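PDB 6LKY: putative isocitrate dehydrogenase, NAD-dependent from Methylococcus capsulatus, which probably catalyses the NAD-dependent oxidation of isocitrate, with magnesium as the likely metal cofactor. Local coordinates for residues R95-F107 / S234-A248. The protein carries 1 engineered substitution. Sequence-based numbering, arbitrary orientation.
Sequences RPAISFEGTDTAF and SDLAAGLIGGLGLTA. With NAD (nicotinamide-adenine-dinucleotide), chain C; ACE (acetyl group), chain D.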
loop_
_atom_site.group_PDB
_atom_site.type_symbol
_atom_site.label_atom_id
_atom_site.label_comp_id
_atom_site.label_asym_id
_atom_site.label_seq_id
_atom_site.Cartn_x
_atom_site.Cartn_y
_atom_site.Cartn_z
ATOM N N ARG A 95 -1.971 -2.959 15.624
ATOM C CA ARG A 95 -2.952 -3.685 14.818
ATOM C C ARG A 95 -2.504 -5.117 14.555
ATOM O O ARG A 95 -1.705 -5.363 13.628
ATOM C CB ARG A 95 -3.218 -2.948 13.513
ATOM C CG ARG A 95 -3.960 -1.639 13.752
ATOM C CD ARG A 95 -4.091 -0.803 12.502
ATOM N NE ARG A 95 -5.001 0.308 12.738
ATOM C CZ ARG A 95 -5.629 0.972 11.779
ATOM N NH1 ARG A 95 -5.415 0.667 10.505
ATOM N NH2 ARG A 95 -6.451 1.951 12.103
ATOM N N PRO A 96 -2.971 -6.077 15.362
ATOM C CA PRO A 96 -2.673 -7.495 15.097
ATOM C C PRO A 96 -3.492 -8.050 13.944
ATOM O O PRO A 96 -4.676 -7.743 13.788
ATOM C CB PRO A 96 -3.043 -8.198 16.416
ATOM C CG PRO A 96 -3.229 -7.082 17.448
ATOM C CD PRO A 96 -3.653 -5.877 16.654
ATOM N N ALA A 97 -2.840 -8.870 13.120
ATOM C CA ALA A 97 -3.491 -9.640 12.062
ATOM C C ALA A 97 -3.037 -11.090 12.223
ATOM O O ALA A 97 -1.889 -11.424 11.901
ATOM C CB ALA A 97 -3.161 -9.094 10.671
ATOM N N ILE A 98 -3.916 -11.920 12.784
ATOM C CA ILE A 98 -3.653 -13.331 13.064
ATOM C C ILE A 98 -4.788 -14.147 12.454
ATOM O O ILE A 98 -5.962 -13.880 12.728
ATOM C CB ILE A 98 -3.526 -13.593 14.574
ATOM C CG1 ILE A 98 -2.535 -12.595 15.180
ATOM C CG2 ILE A 98 -3.051 -15.020 14.842
ATOM C CD1 ILE A 98 -2.427 -12.653 16.670
ATOM N N SER A 99 -4.444 -15.110 11.600
ATOM C CA SER A 99 -5.445 -15.865 10.849
ATOM C C SER A 99 -6.512 -16.464 11.771
ATOM O O SER A 99 -6.248 -16.821 12.926
ATOM C CB SER A 99 -4.772 -16.984 10.052
ATOM O OG SER A 99 -3.912 -16.483 9.029
ATOM N N PHE A 100 -7.740 -16.527 11.257
ATOM C CA PHE A 100 -8.864 -17.191 11.911
ATOM C C PHE A 100 -9.130 -18.493 11.172
ATOM O O PHE A 100 -9.396 -18.475 9.964
ATOM C CB PHE A 100 -10.132 -16.336 11.889
ATOM C CG PHE A 100 -10.070 -15.120 12.759
ATOM C CD1 PHE A 100 -9.507 -13.944 12.287
ATOM C CD2 PHE A 100 -10.597 -15.143 14.039
ATOM C CE1 PHE A 100 -9.451 -12.819 13.083
ATOM C CE2 PHE A 100 -10.549 -14.014 14.842
ATOM C CZ PHE A 100 -9.976 -12.851 14.364
ATOM N N GLU A 101 -9.042 -19.613 11.887
ATOM C CA GLU A 101 -9.376 -20.903 11.292
ATOM C C GLU A 101 -10.789 -20.879 10.710
ATOM O O GLU A 101 -11.737 -20.426 11.357
ATOM C CB GLU A 101 -9.243 -22.009 12.338
ATOM C CG GLU A 101 -9.384 -23.411 11.769
ATOM C CD GLU A 101 -9.304 -24.485 12.838
ATOM O OE1 GLU A 101 -9.099 -24.140 14.025
ATOM O OE2 GLU A 101 -9.457 -25.674 12.488
ATOM N N GLY A 102 -10.921 -21.334 9.471
ATOM C CA GLY A 102 -12.205 -21.435 8.812
ATOM C C GLY A 102 -12.472 -20.391 7.749
ATOM O O GLY A 102 -13.475 -20.512 7.036
ATOM N N THR A 103 -11.628 -19.369 7.616
ATOM C CA THR A 103 -11.867 -18.333 6.618
ATOM C C THR A 103 -11.513 -18.844 5.227
ATOM O O THR A 103 -10.630 -19.692 5.060
ATOM C CB THR A 103 -11.046 -17.071 6.923
ATOM O OG1 THR A 103 -9.652 -17.403 7.018
ATOM C CG2 THR A 103 -11.492 -16.429 8.232
ATOM N N ASP A 104 -12.198 -18.302 4.219
ATOM C CA ASP A 104 -11.880 -18.608 2.822
ATOM C C ASP A 104 -10.758 -17.674 2.365
ATOM O O ASP A 104 -10.973 -16.645 1.720
ATOM C CB ASP A 104 -13.112 -18.479 1.939
ATOM C CG ASP A 104 -12.820 -18.841 0.494
ATOM O OD1 ASP A 104 -11.800 -19.512 0.244
ATOM O OD2 ASP A 104 -13.598 -18.451 -0.394
ATOM N N THR A 105 -9.536 -18.031 2.755
ATOM C CA THR A 105 -8.354 -17.224 2.501
ATOM C C THR A 105 -7.255 -18.103 1.925
ATOM O O THR A 105 -7.213 -19.308 2.179
ATOM C CB THR A 105 -7.856 -16.539 3.787
ATOM O OG1 THR A 105 -7.869 -17.483 4.865
ATOM C CG2 THR A 105 -8.735 -15.334 4.142
ATOM N N ALA A 106 -6.380 -17.493 1.121
ATOM C CA ALA A 106 -5.217 -18.216 0.609
ATOM C C ALA A 106 -4.311 -18.703 1.739
ATOM O O ALA A 106 -3.746 -19.802 1.665
ATOM C CB ALA A 106 -4.432 -17.325 -0.350
ATOM N N PHE A 107 -4.152 -17.902 2.787
ATOM C CA PHE A 107 -3.247 -18.237 3.871
ATOM C C PHE A 107 -4.040 -18.549 5.131
ATOM O O PHE A 107 -5.145 -18.035 5.339
ATOM C CB PHE A 107 -2.248 -17.100 4.130
ATOM C CG PHE A 107 -1.388 -16.767 2.929
ATOM C CD1 PHE A 107 -0.397 -17.638 2.504
ATOM C CD2 PHE A 107 -1.591 -15.595 2.215
ATOM C CE1 PHE A 107 0.386 -17.340 1.394
ATOM C CE2 PHE A 107 -0.817 -15.299 1.102
ATOM C CZ PHE A 107 0.173 -16.169 0.694
ATOM N N SER A 234 -1.633 -2.200 7.233
ATOM C CA SER A 234 -2.554 -2.898 8.116
ATOM C C SER A 234 -3.857 -3.243 7.399
ATOM O O SER A 234 -4.458 -4.282 7.700
ATOM C CB SER A 234 -2.797 -2.073 9.392
ATOM O OG SER A 234 -3.494 -0.864 9.138
ATOM N N ASP A 235 -4.296 -2.424 6.422
ATOM C CA ASP A 235 -5.474 -2.836 5.648
ATOM C C ASP A 235 -5.151 -3.983 4.690
ATOM O O ASP A 235 -5.990 -4.865 4.451
ATOM C CB ASP A 235 -6.048 -1.655 4.877
ATOM C CG ASP A 235 -6.977 -0.823 5.722
ATOM O OD1 ASP A 235 -6.864 -0.917 6.967
ATOM O OD2 ASP A 235 -7.802 -0.075 5.148
ATOM N N LEU A 236 -3.951 -3.972 4.112
ATOM C CA LEU A 236 -3.495 -5.120 3.338
ATOM C C LEU A 236 -3.551 -6.399 4.188
ATOM O O LEU A 236 -4.070 -7.437 3.752
ATOM C CB LEU A 236 -2.079 -4.831 2.815
ATOM C CG LEU A 236 -1.420 -5.609 1.666
ATOM C CD1 LEU A 236 -0.068 -4.987 1.290
ATOM C CD2 LEU A 236 -1.224 -7.082 2.007
ATOM N N ALA A 237 -3.013 -6.335 5.411
ATOM C CA ALA A 237 -3.016 -7.493 6.309
ATOM C C ALA A 237 -4.441 -7.936 6.643
ATOM O O ALA A 237 -4.747 -9.143 6.665
ATOM C CB ALA A 237 -2.239 -7.156 7.583
ATOM N N ALA A 238 -5.326 -6.970 6.891
ATOM C CA ALA A 238 -6.726 -7.301 7.131
ATOM C C ALA A 238 -7.276 -8.101 5.967
ATOM O O ALA A 238 -7.957 -9.115 6.159
ATOM C CB ALA A 238 -7.548 -6.029 7.335
ATOM N N GLY A 239 -6.990 -7.651 4.746
ATOM C CA GLY A 239 -7.380 -8.424 3.580
ATOM C C GLY A 239 -6.845 -9.842 3.624
ATOM O O GLY A 239 -7.555 -10.796 3.293
ATOM N N LEU A 240 -5.586 -9.998 4.039
ATOM C CA LEU A 240 -4.981 -11.330 4.026
ATOM C C LEU A 240 -5.686 -12.293 4.972
ATOM O O LEU A 240 -5.781 -13.487 4.669
ATOM C CB LEU A 240 -3.496 -11.269 4.386
ATOM C CG LEU A 240 -2.572 -10.646 3.337
ATOM C CD1 LEU A 240 -1.239 -10.306 4.011
ATOM C CD2 LEU A 240 -2.378 -11.547 2.120
ATOM N N ILE A 241 -6.177 -11.819 6.120
ATOM C CA ILE A 241 -6.802 -12.745 7.071
ATOM C C ILE A 241 -8.318 -12.813 6.908
ATOM O O ILE A 241 -8.997 -13.436 7.731
ATOM C CB ILE A 241 -6.429 -12.431 8.532
ATOM C CG1 ILE A 241 -7.070 -11.127 9.009
ATOM C CG2 ILE A 241 -4.909 -12.437 8.731
ATOM C CD1 ILE A 241 -7.018 -10.991 10.512
ATOM N N GLY A 242 -8.871 -12.192 5.874
ATOM C CA GLY A 242 -10.279 -12.376 5.573
ATOM C C GLY A 242 -11.128 -11.129 5.634
ATOM O O GLY A 242 -12.346 -11.232 5.423
ATOM N N GLY A 243 -10.579 -9.958 5.921
ATOM C CA GLY A 243 -11.279 -8.715 5.657
ATOM C C GLY A 243 -11.237 -7.769 6.847
ATOM O O GLY A 243 -10.885 -8.126 7.959
ATOM N N LEU A 244 -11.642 -6.526 6.546
ATOM C CA LEU A 244 -11.731 -5.462 7.539
ATOM C C LEU A 244 -12.755 -5.765 8.615
ATOM O O LEU A 244 -12.671 -5.200 9.712
ATOM C CB LEU A 244 -12.116 -4.148 6.857
ATOM C CG LEU A 244 -11.085 -3.463 5.967
ATOM C CD1 LEU A 244 -11.699 -2.229 5.332
ATOM C CD2 LEU A 244 -9.859 -3.088 6.792
ATOM N N GLY A 245 -13.743 -6.612 8.315
ATOM C CA GLY A 245 -14.720 -7.017 9.310
ATOM C C GLY A 245 -14.130 -7.746 10.493
ATOM O O GLY A 245 -14.837 -7.947 11.488
ATOM N N LEU A 246 -12.847 -8.126 10.417
ATOM C CA LEU A 246 -12.221 -8.976 11.415
ATOM C C LEU A 246 -11.212 -8.280 12.317
ATOM O O LEU A 246 -10.914 -8.813 13.387
ATOM C CB LEU A 246 -11.514 -10.152 10.721
ATOM C CG LEU A 246 -12.390 -11.015 9.811
ATOM C CD1 LEU A 246 -11.549 -12.000 9.004
ATOM C CD2 LEU A 246 -13.422 -11.774 10.639
ATOM N N THR A 247 -10.674 -7.121 11.935
ATOM C CA THR A 247 -9.410 -6.650 12.498
ATOM C C THR A 247 -9.594 -5.420 13.371
ATOM O O THR A 247 -10.353 -4.509 13.028
ATOM C CB THR A 247 -8.385 -6.327 11.400
ATOM O OG1 THR A 247 -9.027 -5.648 10.315
ATOM C CG2 THR A 247 -7.752 -7.598 10.871
ATOM N N ALA A 248 -8.844 -5.378 14.478
ATOM C CA ALA A 248 -8.973 -4.332 15.476
ATOM C C ALA A 248 -7.643 -3.624 15.703
ATOM O O ALA A 248 -6.575 -4.123 15.346
ATOM C CB ALA A 248 -9.494 -4.895 16.801
HETATM P PA NAD C . -14.809 1.300 4.896
HETATM O O1A NAD C . -15.917 2.050 5.594
HETATM O O2A NAD C . -13.952 0.569 5.883
HETATM O O5B NAD C . -15.445 0.329 3.795
HETATM C C5B NAD C . -14.567 -0.410 2.949
HETATM C C4B NAD C . -15.267 -1.680 2.508
HETATM O O4B NAD C . -15.235 -2.589 3.626
HETATM C C3B NAD C . -16.722 -1.380 2.167
HETATM O O3B NAD C . -17.129 -2.110 1.020
HETATM C C2B NAD C . -17.472 -1.853 3.403
HETATM O O2B NAD C . -18.817 -2.287 3.145
HETATM C C1B NAD C . -16.573 -2.942 3.971
HETATM N N9A NAD C . -16.835 -2.903 5.402
HETATM C C8A NAD C . -15.850 -2.285 6.308
HETATM N N7A NAD C . -16.450 -2.695 7.592
HETATM C C5A NAD C . -16.651 -4.129 7.415
HETATM C C6A NAD C . -17.814 -4.630 8.253
HETATM N N6A NAD C . -17.402 -4.663 9.666
HETATM N N1A NAD C . -18.125 -5.994 7.801
HETATM C C2A NAD C . -18.581 -6.081 6.399
HETATM N N3A NAD C . -18.387 -4.815 5.687
HETATM C C4A NAD C . -17.075 -4.240 5.971
HETATM O O3 NAD C . -13.832 2.311 4.121
HETATM P PN NAD C . -14.275 3.525 3.183
HETATM O O1N NAD C . -15.540 3.277 2.424
HETATM O O2N NAD C . -13.090 3.775 2.265
HETATM O O5D NAD C . -14.496 4.788 4.152
HETATM C C5D NAD C . -15.792 5.062 4.708
HETATM C C4D NAD C . -15.658 6.102 5.813
HETATM O O4D NAD C . -15.065 5.537 6.995
HETATM C C3D NAD C . -14.776 7.271 5.370
HETATM O O3D NAD C . -15.447 8.476 5.729
HETATM C C2D NAD C . -13.518 7.093 6.200
HETATM O O2D NAD C . -12.866 8.315 6.538
HETATM C C1D NAD C . -14.031 6.421 7.466
HETATM N N1N NAD C . -12.885 5.788 8.165
HETATM C C2N NAD C . -13.152 5.463 9.559
HETATM C C3N NAD C . -11.826 5.042 10.149
HETATM C C7N NAD C . -11.791 5.093 11.680
HETATM O O7N NAD C . -11.032 4.027 12.236
HETATM N N7N NAD C . -13.136 5.184 12.242
HETATM C C4N NAD C . -11.274 3.754 9.557
HETATM C C5N NAD C . -11.323 3.751 8.042
HETATM C C6N NAD C . -12.328 4.681 7.356
HETATM C C ACE D . -14.918 -6.749 4.293
HETATM O O ACE D . -14.939 -6.931 5.513
HETATM C CH3 ACE D . -13.648 -6.398 3.585
HETATM O O HOH W 1 -7.050 -7.490 15.230
HETATM O O HOH W 2 -5.813 -5.203 12.934
HETATM O O HOH W 3 -7.988 -15.880 8.603
HETATM O O HOH W 4 -4.887 -15.237 2.644
#
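Arg-95, its chain extended from CG to NE, reaches Ser-234 and gives an NH1-to-OG hydrogen bond of 2.8 Å; the oxygen lies only 10° out of the guanidinium plane and the N-H...O angle is 152°. Ser-234 OG also bonds the backbone of its own helix, whereas Arg-95 NH2 bonds a citrate, probably from the crystallisation liquor, which may mark an anion site. Replacing Arg-95 by an alanine removes the guanidinium, and Ser-234 OG is likely to lose its NH1 donor and the citrate a cationic partner. Waters 1 and 2 join Pro-96 O to Ala-248 N and O, respectively. Farther along, Ala-97 CB meets Ala-237 CB at 3.8 Å, as the axes of strand 95-98 and helix 234-240 pass 8.2 Å apart. Ile-241, the first residue to leave helical backbone angles, has CG1 between the backbone N and carbonyl carbon (chi1 70°), carrying CD1 to the edge of the Phe-100 ring, 4.0 Å from CE1. Gly-242, at positive phi, closes the helix in a Schellman motif, and Thr-105 CG2 lies 3.6 Å from its N. Water 3 donates to Ile-241 O and accepts from Phe-100 N and Thr-103 OG1, while water 4 links Leu-240 O with Phe-107 N. Leu-240 CD2 lies at the Phe-107 ring edge, 4.1 Å from CD2. Strand 92-98 and helix 227-240 thus meet directly through apolar side chains and one Arg-Ser bond, while waters satisfy backbone polar groups at both ends.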